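Local atomic coordinates of 3-oxo-glucose-6-phosphate:glutamate aminotransferase (Bacillus subtilis subsp. subtilis, PDB entry 4K2M), a protein that catalyses the pyridoxal phosphate-dependent, reversible transamination of 3-dehydro-glucose 6-phosphate with glutamate to give kanosamine 6-phosphate, a step in antibiotic biosynthesis. Residues Q329-E332 / L333-G337; E360-A363 / D364-K368; H414-Y418 / P419-L423; E424-D427 / R428-G432. All coordinates share one frame; numbering follows the deposited sequence. Where two conformers were deposited one is given.

Contact 1 (Q329-E332 / L333-G337); sequences QLAE and LQNKG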
# COMPACT_ATOMS: atom_id res chain seq x y z
N GLN A 329 33.83 20.83 -8.81
CA GLN A 329 34.74 20.27 -9.80
C GLN A 329 34.27 20.50 -11.24
O GLN A 329 35.09 20.47 -12.17
CB GLN A 329 35.08 18.79 -9.51
CG GLN A 329 35.89 18.64 -8.20
CD GLN A 329 36.57 17.29 -8.03
OE1 GLN A 329 36.82 16.56 -9.00
NE2 GLN A 329 36.89 16.95 -6.78
N LEU A 330 32.97 20.75 -11.43
CA LEU A 330 32.44 21.05 -12.76
C LEU A 330 32.39 22.55 -13.02
O LEU A 330 31.93 22.97 -14.08
CB LEU A 330 31.03 20.46 -12.96
CG LEU A 330 30.96 18.93 -12.91
CD1 LEU A 330 29.51 18.51 -13.02
CD2 LEU A 330 31.80 18.29 -14.02
N ALA A 331 32.86 23.34 -12.07
CA ALA A 331 32.75 24.80 -12.11
C ALA A 331 33.13 25.43 -13.45
O ALA A 331 32.44 26.34 -13.94
CB ALA A 331 33.59 25.42 -11.00
N GLU A 332 34.24 24.98 -14.03
CA GLU A 332 34.75 25.58 -15.26
C GLU A 332 33.73 25.50 -16.38
O GLU A 332 33.60 26.44 -17.18
CB GLU A 332 36.05 24.89 -15.69
CG GLU A 332 36.76 25.60 -16.85
CD GLU A 332 37.79 24.71 -17.54
OE1 GLU A 332 38.48 23.92 -16.85
OE2 GLU A 332 37.90 24.79 -18.78
N LEU A 333 32.99 24.39 -16.45
CA LEU A 333 32.01 24.21 -17.52
C LEU A 333 30.89 25.24 -17.41
O LEU A 333 30.31 25.66 -18.41
CB LEU A 333 31.44 22.79 -17.52
CG LEU A 333 32.42 21.66 -17.82
CD1 LEU A 333 31.76 20.29 -17.68
CD2 LEU A 333 33.00 21.81 -19.22
N GLN A 334 30.59 25.66 -16.18
CA GLN A 334 29.58 26.70 -15.99
C GLN A 334 30.18 28.09 -16.19
O GLN A 334 29.54 28.96 -16.76
CB GLN A 334 28.94 26.61 -14.60
CG GLN A 334 28.03 27.79 -14.29
CD GLN A 334 27.25 27.61 -13.00
OE1 GLN A 334 26.04 27.41 -13.02
NE2 GLN A 334 27.95 27.69 -11.88
N ASN A 335 31.41 28.29 -15.72
CA ASN A 335 32.08 29.58 -15.91
C ASN A 335 32.21 29.97 -17.38
O ASN A 335 32.18 31.15 -17.73
CB ASN A 335 33.47 29.57 -15.25
CG ASN A 335 33.40 29.41 -13.75
OD1 ASN A 335 32.38 29.70 -13.13
ND2 ASN A 335 34.50 28.94 -13.16
N LYS A 336 32.37 28.97 -18.24
CA LYS A 336 32.51 29.19 -19.67
C LYS A 336 31.18 29.11 -20.40
O LYS A 336 31.15 29.15 -21.63
CB LYS A 336 33.49 28.18 -20.27
CG LYS A 336 34.91 28.38 -19.77
CD LYS A 336 35.89 27.53 -20.55
CE LYS A 336 37.30 27.66 -20.00
NZ LYS A 336 38.18 26.59 -20.53
N GLY A 337 30.10 28.99 -19.64
CA GLY A 337 28.75 29.05 -20.19
C GLY A 337 28.28 27.80 -20.90
O GLY A 337 27.30 27.85 -21.64
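Leu-333, Asn-335 and Lys-336 direct their backbone N-H groups back to the carbonyls of Leu-330, Ala-331 and Glu-332, winding the short helix 331-335; the straightest of these bonds runs from Asn-335 N to Ala-331 O (2.8 Å, 164° at the hydrogen). Gln-334 N adds a weak bond to that same Ala-331 oxygen. One turn apart, Glu-332 and Lys-336 lie alongside each other and point the same way. Glu-332 places CG anti to its own N (chi1 -171°) and continues extended, whereas Lys-336 turns CG in beside its N before stretching out, and the two ends converge. There Lys-336 NZ forms a salt bridge of 2.5 Å with Glu-332 OE2, approaching on the anti side and well out of the carboxylate plane. The methylene before the ammonium follows it in, with Lys-336 CE 3.2 Å from Glu-332 OE2. Lys-438 makes a second salt bridge to OE2, and two lysines on one oxygen would be expected to favour the ionised acid. On the buried side, Leu-330 CD2 touches Leu-333 CD1 at 4.2 Å. Gly-337, with positive phi, is the C-prime residue of a Schellman motif: its N bonds Gln-334 O, while Tyr-338 N reaches Leu-333 O. Through Leu-330 and Leu-333, which both rest on Phe-434, this short helix, following helix 312-329, lies against the C-terminal helix 423-441.

Contact 2 (E360-A363 / D364-K368); sequences EDRA and DIMTK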
# COMPACT_ATOMS: atom_id res chain seq x y z
N GLU A 360 19.80 21.53 -27.75
CA GLU A 360 20.15 20.91 -29.02
C GLU A 360 21.22 19.83 -28.84
O GLU A 360 21.41 19.00 -29.73
CB GLU A 360 20.66 21.97 -30.00
CG GLU A 360 19.69 23.12 -30.27
CD GLU A 360 19.74 24.23 -29.22
OE1 GLU A 360 20.24 23.98 -28.10
OE2 GLU A 360 19.29 25.36 -29.51
N ASP A 361 21.89 19.84 -27.70
CA ASP A 361 23.00 18.91 -27.45
C ASP A 361 22.71 17.78 -26.46
O ASP A 361 23.50 16.83 -26.36
CB ASP A 361 24.23 19.68 -26.94
CG ASP A 361 24.76 20.68 -27.95
OD1 ASP A 361 24.51 20.49 -29.15
OD2 ASP A 361 25.45 21.64 -27.54
N ARG A 362 21.61 17.87 -25.72
CA ARG A 362 21.39 16.93 -24.61
C ARG A 362 21.33 15.46 -25.02
O ARG A 362 21.98 14.62 -24.41
CB ARG A 362 20.14 17.26 -23.79
CG ARG A 362 20.01 16.36 -22.54
CD ARG A 362 18.76 16.66 -21.74
NE ARG A 362 17.53 16.39 -22.50
CZ ARG A 362 16.32 16.70 -22.07
NH1 ARG A 362 16.17 17.29 -20.89
NH2 ARG A 362 15.25 16.44 -22.82
N ALA A 363 20.56 15.13 -26.05
CA ALA A 363 20.47 13.75 -26.49
C ALA A 363 21.84 13.20 -26.86
O ALA A 363 22.18 12.06 -26.51
CB ALA A 363 19.50 13.61 -27.66
N ASP A 364 22.65 14.00 -27.56
CA ASP A 364 23.99 13.57 -27.94
C ASP A 364 24.93 13.46 -26.74
O ASP A 364 25.76 12.56 -26.67
CB ASP A 364 24.61 14.50 -28.97
CG ASP A 364 25.74 13.84 -29.75
OD1 ASP A 364 25.56 12.69 -30.22
OD2 ASP A 364 26.82 14.45 -29.88
N ILE A 365 24.80 14.39 -25.79
CA ILE A 365 25.60 14.32 -24.56
C ILE A 365 25.32 13.03 -23.82
O ILE A 365 26.24 12.34 -23.38
CB ILE A 365 25.33 15.52 -23.64
CG1 ILE A 365 25.93 16.80 -24.22
CG2 ILE A 365 25.90 15.29 -22.24
CD1 ILE A 365 25.27 18.08 -23.71
N MET A 366 24.04 12.68 -23.69
CA MET A 366 23.65 11.47 -22.98
C MET A 366 24.15 10.22 -23.68
O MET A 366 24.63 9.28 -23.03
CB MET A 366 22.13 11.41 -22.81
CG MET A 366 21.59 12.53 -21.97
SD MET A 366 19.79 12.40 -21.79
CE MET A 366 19.63 10.98 -20.70
N THR A 367 24.03 10.21 -25.00
CA THR A 367 24.48 9.07 -25.79
C THR A 367 25.99 8.88 -25.70
O THR A 367 26.47 7.75 -25.52
CB THR A 367 24.06 9.23 -27.27
OG1 THR A 367 22.63 9.22 -27.35
CG2 THR A 367 24.60 8.07 -28.10
N LYS A 368 26.74 9.97 -25.84
CA LYS A 368 28.19 9.89 -25.81
C LYS A 368 28.71 9.50 -24.43
O LYS A 368 29.64 8.70 -24.32
CB LYS A 368 28.83 11.20 -26.25
CG LYS A 368 28.77 11.44 -27.76
CD LYS A 368 29.32 12.81 -28.12
CE LYS A 368 29.60 12.91 -29.61
NZ LYS A 368 28.42 12.50 -30.41
O HOH W 1 21.49 16.13 -29.23
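Ile-365 folds back over the carbonyl of Asp-361, one turn earlier, and each atom along its longer branch has a partner there. CB starts 3.5 Å from Asp-361 O. With CG1 anti to the carbonyl carbon of Ile-365 and beside its N (chi1 -72°), the branch stays close, CG1 coming within 3.2 Å of Asp-361 O. The terminal CD1 is still 3.4 Å from Asp-361 O and also meets Asp-361 CB at 3.8 Å, at the base of a side chain whose OD2 is salt-bridged to Arg-358. Asp-361 O also accepts a hydrogen bond of 2.8 Å from Ile-365 N. Next along the helix, Arg-362 and Met-366 run side by side, SD of Met-366 lying 4.0 Å from Arg-362 CG, while the guanidinium reaches beyond them to the carbonyls of His-409 and Val-412. Thr-367 grips Ala-363 O twice: its OG1, brought beside its own N by chi1 of -64°, donates at 3.0 Å, and its backbone N bonds the same oxygen from the opposite face of the carbonyl plane. A water joins Glu-360 O, ahead of the helix, to Asp-364 N in its first turn. Asp-364 OD2 also holds Lys-368 NZ in a salt bridge; Glu-440 lies close by, and the lysine would be expected to ease both acids. A threonine hydroxyl bonded to the carbonyl four residues back is a familiar intrahelical motif, and here it belongs to helix 362-373, which packs through Ile-365 and Met-366 onto Leu-413 of strand 412-415, consistent with the small C-terminal domain of the aspartate aminotransferase fold.

Contact 3 (H414-Y418 / P419-L423); sequences HLPLY and PSFTL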
# COMPACT_ATOMS: atom_id res chain seq x y z
N HIS A 414 20.15 14.88 -15.28
CA HIS A 414 20.48 14.43 -13.93
C HIS A 414 21.71 13.53 -13.93
O HIS A 414 21.80 12.59 -14.74
CB HIS A 414 19.27 13.73 -13.31
CG HIS A 414 18.14 14.66 -13.03
ND1 HIS A 414 16.99 14.70 -13.81
CD2 HIS A 414 18.00 15.63 -12.09
CE1 HIS A 414 16.19 15.65 -13.34
NE2 HIS A 414 16.78 16.22 -12.30
N LEU A 415 22.63 13.83 -13.00
CA LEU A 415 23.86 13.07 -12.85
C LEU A 415 23.70 12.11 -11.68
O LEU A 415 22.97 12.42 -10.74
CB LEU A 415 25.01 14.04 -12.55
CG LEU A 415 25.19 15.16 -13.56
CD1 LEU A 415 26.48 15.89 -13.18
CD2 LEU A 415 25.27 14.61 -14.98
N PRO A 416 24.39 10.96 -11.72
CA PRO A 416 24.25 9.99 -10.62
C PRO A 416 24.55 10.62 -9.25
O PRO A 416 25.55 11.33 -9.11
CB PRO A 416 25.31 8.93 -10.94
CG PRO A 416 25.40 8.97 -12.44
CD PRO A 416 25.25 10.43 -12.80
N LEU A 417 23.67 10.38 -8.27
CA LEU A 417 23.90 10.89 -6.91
C LEU A 417 23.03 10.10 -5.93
O LEU A 417 21.80 10.16 -5.97
CB LEU A 417 23.63 12.40 -6.82
CG LEU A 417 24.23 13.10 -5.57
CD1 LEU A 417 24.36 14.62 -5.76
CD2 LEU A 417 23.41 12.82 -4.30
N TYR A 418 23.67 9.33 -5.06
CA TYR A 418 22.94 8.63 -4.01
C TYR A 418 23.98 8.32 -2.95
O TYR A 418 25.18 8.39 -3.24
CB TYR A 418 22.24 7.37 -4.58
CG TYR A 418 23.19 6.42 -5.28
CD1 TYR A 418 23.75 5.34 -4.61
CD2 TYR A 418 23.50 6.60 -6.63
CE1 TYR A 418 24.63 4.46 -5.26
CE2 TYR A 418 24.37 5.73 -7.28
CZ TYR A 418 24.93 4.68 -6.59
OH TYR A 418 25.79 3.82 -7.24
N PRO A 419 23.55 8.03 -1.72
CA PRO A 419 24.57 8.01 -0.65
C PRO A 419 25.69 6.98 -0.81
O PRO A 419 26.83 7.27 -0.40
CB PRO A 419 23.76 7.71 0.62
CG PRO A 419 22.40 8.17 0.31
CD PRO A 419 22.18 7.91 -1.18
N SER A 420 25.41 5.82 -1.39
CA SER A 420 26.45 4.79 -1.57
C SER A 420 27.24 4.92 -2.88
O SER A 420 28.03 4.03 -3.22
CB SER A 420 25.87 3.38 -1.45
OG SER A 420 25.52 3.11 -0.10
N PHE A 421 27.03 6.01 -3.60
CA PHE A 421 27.78 6.30 -4.81
C PHE A 421 29.24 6.50 -4.41
O PHE A 421 29.53 7.02 -3.32
CB PHE A 421 27.22 7.59 -5.39
CG PHE A 421 27.70 7.91 -6.78
CD1 PHE A 421 27.68 6.95 -7.79
CD2 PHE A 421 28.09 9.21 -7.09
CE1 PHE A 421 28.09 7.28 -9.10
CE2 PHE A 421 28.48 9.56 -8.39
CZ PHE A 421 28.48 8.59 -9.39
N THR A 422 30.18 6.08 -5.25
CA THR A 422 31.60 6.24 -4.88
C THR A 422 32.17 7.47 -5.53
O THR A 422 31.70 7.91 -6.58
CB THR A 422 32.46 5.00 -5.25
OG1 THR A 422 32.47 4.83 -6.67
CG2 THR A 422 31.93 3.75 -4.59
N LEU A 423 33.20 8.04 -4.91
CA LEU A 423 33.82 9.23 -5.48
C LEU A 423 34.58 8.90 -6.76
O LEU A 423 34.67 9.72 -7.66
CB LEU A 423 34.74 9.89 -4.47
CG LEU A 423 34.08 10.30 -3.17
CD1 LEU A 423 35.11 11.02 -2.28
CD2 LEU A 423 32.88 11.19 -3.42
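Tyr-418 and Phe-421 are the first and last residues of a type I beta turn in the connection between strand 412-415 and helix 423-441. The turn is closed by Phe-421 N donating to Tyr-418 O (3.0 Å, 159° at the hydrogen), with the donor well above the carbonyl plane. Pro-419 occupies the second position, where its ring restricts phi to a value the turn requires. Tyr-418 has CG between its backbone N and its carbonyl carbon (chi1 55°), which lays the ring back over the turn. Phe-421 CB sits above the middle of that ring, 3.8 Å from the centroid of Tyr-418 and almost on the ring normal, a CH-pi contact. The two rings meet obliquely, their planes at 49°, and Phe-421 CD1 comes 3.6 Å from Tyr-418 CE2. The far end of the phenylalanine leans on Pro-416, whose CB is 3.5 Å from Phe-421 CZ, and the Pro-416 carbonyl carbon lies over one face of the ring, toward its rim. Pro-416 O takes a hydrogen bond from Tyr-326 OH of helix 312-329, and Ser-420 O is bonded by Arg-76. Thr-422, just after the turn, is the N-cap of helix 423-441. A single hydrogen bond closes the turn, while Pro-416 backs the Phe-421 ring; this is consistent with a buried turn shaped largely by apolar contact and restricted torsions, with Tyr-326 and Arg-76 satisfying the carbonyls of Pro-416 and Ser-420.

Contact 4 (E424-D427 / R428-G432); sequences EEQD and RVMEG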
# COMPACT_ATOMS: atom_id res chain seq x y z
N GLU A 424 35.11 7.69 -6.84
CA GLU A 424 35.79 7.28 -8.07
C GLU A 424 34.82 7.14 -9.26
O GLU A 424 35.16 7.47 -10.40
CB GLU A 424 36.64 6.02 -7.87
CG GLU A 424 35.87 4.76 -7.45
CD GLU A 424 35.85 4.55 -5.94
OE1 GLU A 424 36.06 5.53 -5.18
OE2 GLU A 424 35.63 3.40 -5.50
N GLU A 425 33.60 6.67 -9.01
CA GLU A 425 32.57 6.74 -10.05
C GLU A 425 32.25 8.19 -10.40
O GLU A 425 32.08 8.54 -11.57
CB GLU A 425 31.30 6.06 -9.60
CG GLU A 425 31.34 4.55 -9.57
CD GLU A 425 30.14 3.99 -8.82
OE1 GLU A 425 30.08 4.13 -7.58
OE2 GLU A 425 29.25 3.40 -9.48
N GLN A 426 32.13 9.03 -9.37
CA GLN A 426 31.83 10.44 -9.62
C GLN A 426 32.94 11.09 -10.46
O GLN A 426 32.64 11.88 -11.36
CB GLN A 426 31.61 11.21 -8.32
CG GLN A 426 31.10 12.62 -8.56
CD GLN A 426 30.95 13.40 -7.28
OE1 GLN A 426 31.83 13.38 -6.43
NE2 GLN A 426 29.82 14.09 -7.14
N ASP A 427 34.20 10.73 -10.18
CA ASP A 427 35.32 11.20 -11.01
C ASP A 427 35.08 10.89 -12.49
O ASP A 427 35.31 11.74 -13.35
CB ASP A 427 36.65 10.53 -10.59
CG ASP A 427 37.14 10.97 -9.22
OD1 ASP A 427 36.66 12.02 -8.72
OD2 ASP A 427 38.01 10.27 -8.66
N ARG A 428 34.63 9.68 -12.78
CA ARG A 428 34.42 9.29 -14.17
C ARG A 428 33.26 10.05 -14.81
O ARG A 428 33.34 10.45 -15.98
CB ARG A 428 34.20 7.78 -14.30
CG ARG A 428 34.13 7.34 -15.77
CD ARG A 428 34.28 5.84 -15.94
NE ARG A 428 34.31 5.45 -17.36
CZ ARG A 428 35.42 5.39 -18.10
NH1 ARG A 428 36.60 5.69 -17.57
NH2 ARG A 428 35.35 5.02 -19.37
N VAL A 429 32.19 10.27 -14.04
CA VAL A 429 31.08 11.08 -14.53
C VAL A 429 31.57 12.45 -14.95
O VAL A 429 31.23 12.96 -16.02
CB VAL A 429 29.99 11.25 -13.46
CG1 VAL A 429 28.91 12.24 -13.95
CG2 VAL A 429 29.36 9.91 -13.13
N MET A 430 32.38 13.05 -14.08
CA MET A 430 32.82 14.42 -14.29
C MET A 430 33.83 14.54 -15.43
O MET A 430 33.73 15.46 -16.24
CB MET A 430 33.39 14.99 -12.99
CG MET A 430 32.30 15.20 -11.95
SD MET A 430 32.86 16.01 -10.46
CE MET A 430 34.09 14.85 -9.88
N GLU A 431 34.77 13.61 -15.49
CA GLU A 431 35.75 13.63 -16.57
C GLU A 431 35.06 13.37 -17.91
O GLU A 431 35.39 14.01 -18.91
CB GLU A 431 36.85 12.61 -16.30
CG GLU A 431 37.62 12.91 -15.02
CD GLU A 431 38.77 11.96 -14.80
OE1 GLU A 431 38.88 11.42 -13.67
OE2 GLU A 431 39.56 11.76 -15.74
N GLY A 432 34.10 12.45 -17.92
CA GLY A 432 33.33 12.16 -19.12
C GLY A 432 32.57 13.39 -19.57
O GLY A 432 32.49 13.70 -20.76
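Met-430 and Gln-426 meet because Met-430 turns CG in beside its own N (chi1 -69°) and then bends at SD (chi3 -61°), while Gln-426 extends with CG anti to its N (chi1 -172°). The bend folds Met-430 CE back to 3.6 Å from Gln-426 O and 4.0 Å from Gln-426 CG. The same methyl lies 4.0 Å from Asp-427 OD1. Val-429 CG2 rests 3.4 Å from Glu-425 O. These contacts bridge adjacent turns near the start of helix 423-441, the long C-terminal helix, in which the N-H groups of Arg-428, Val-429, Met-430 and Glu-431 bond the carbonyls four residues back; the bond from Glu-431 N to Asp-427 O measures 2.9 Å, that from Arg-428 N to Glu-424 O is longer at 3.3 Å. Both ends of the Gln-426 amide are engaged on helix 312-329, OE1 by Arg-325 and NE2 by the carbonyl of Leu-322, which fixes its rotation. Asp-427 divides its carboxylate between Arg-325, salt-bridged to OD1, and Tyr-60, whose hydroxyl bonds OD2.

Overall arrangement
Followed from the N terminus, the four contacts come in series, none enclosing or crossing another, and each joins adjacent segments of one continuous run. Contact 1 ends the pair of helices 312-329 and 331-335; contact 2 opens helix 362-373 about 18 Å away, centre to centre. Contact 3 turns the chain from strand 412-415 into helix 423-441, whose early turns form contact 4. Contacts 3 and 4 touch through Phe-421 on Gln-426 and Val-429. Contact 1 meets both, Leu-330 packing on Leu-415 and on Met-430. Contact 2 touches none of the other three directly; its helix joins them through strand 412-415 and the later turns of helix 423-441.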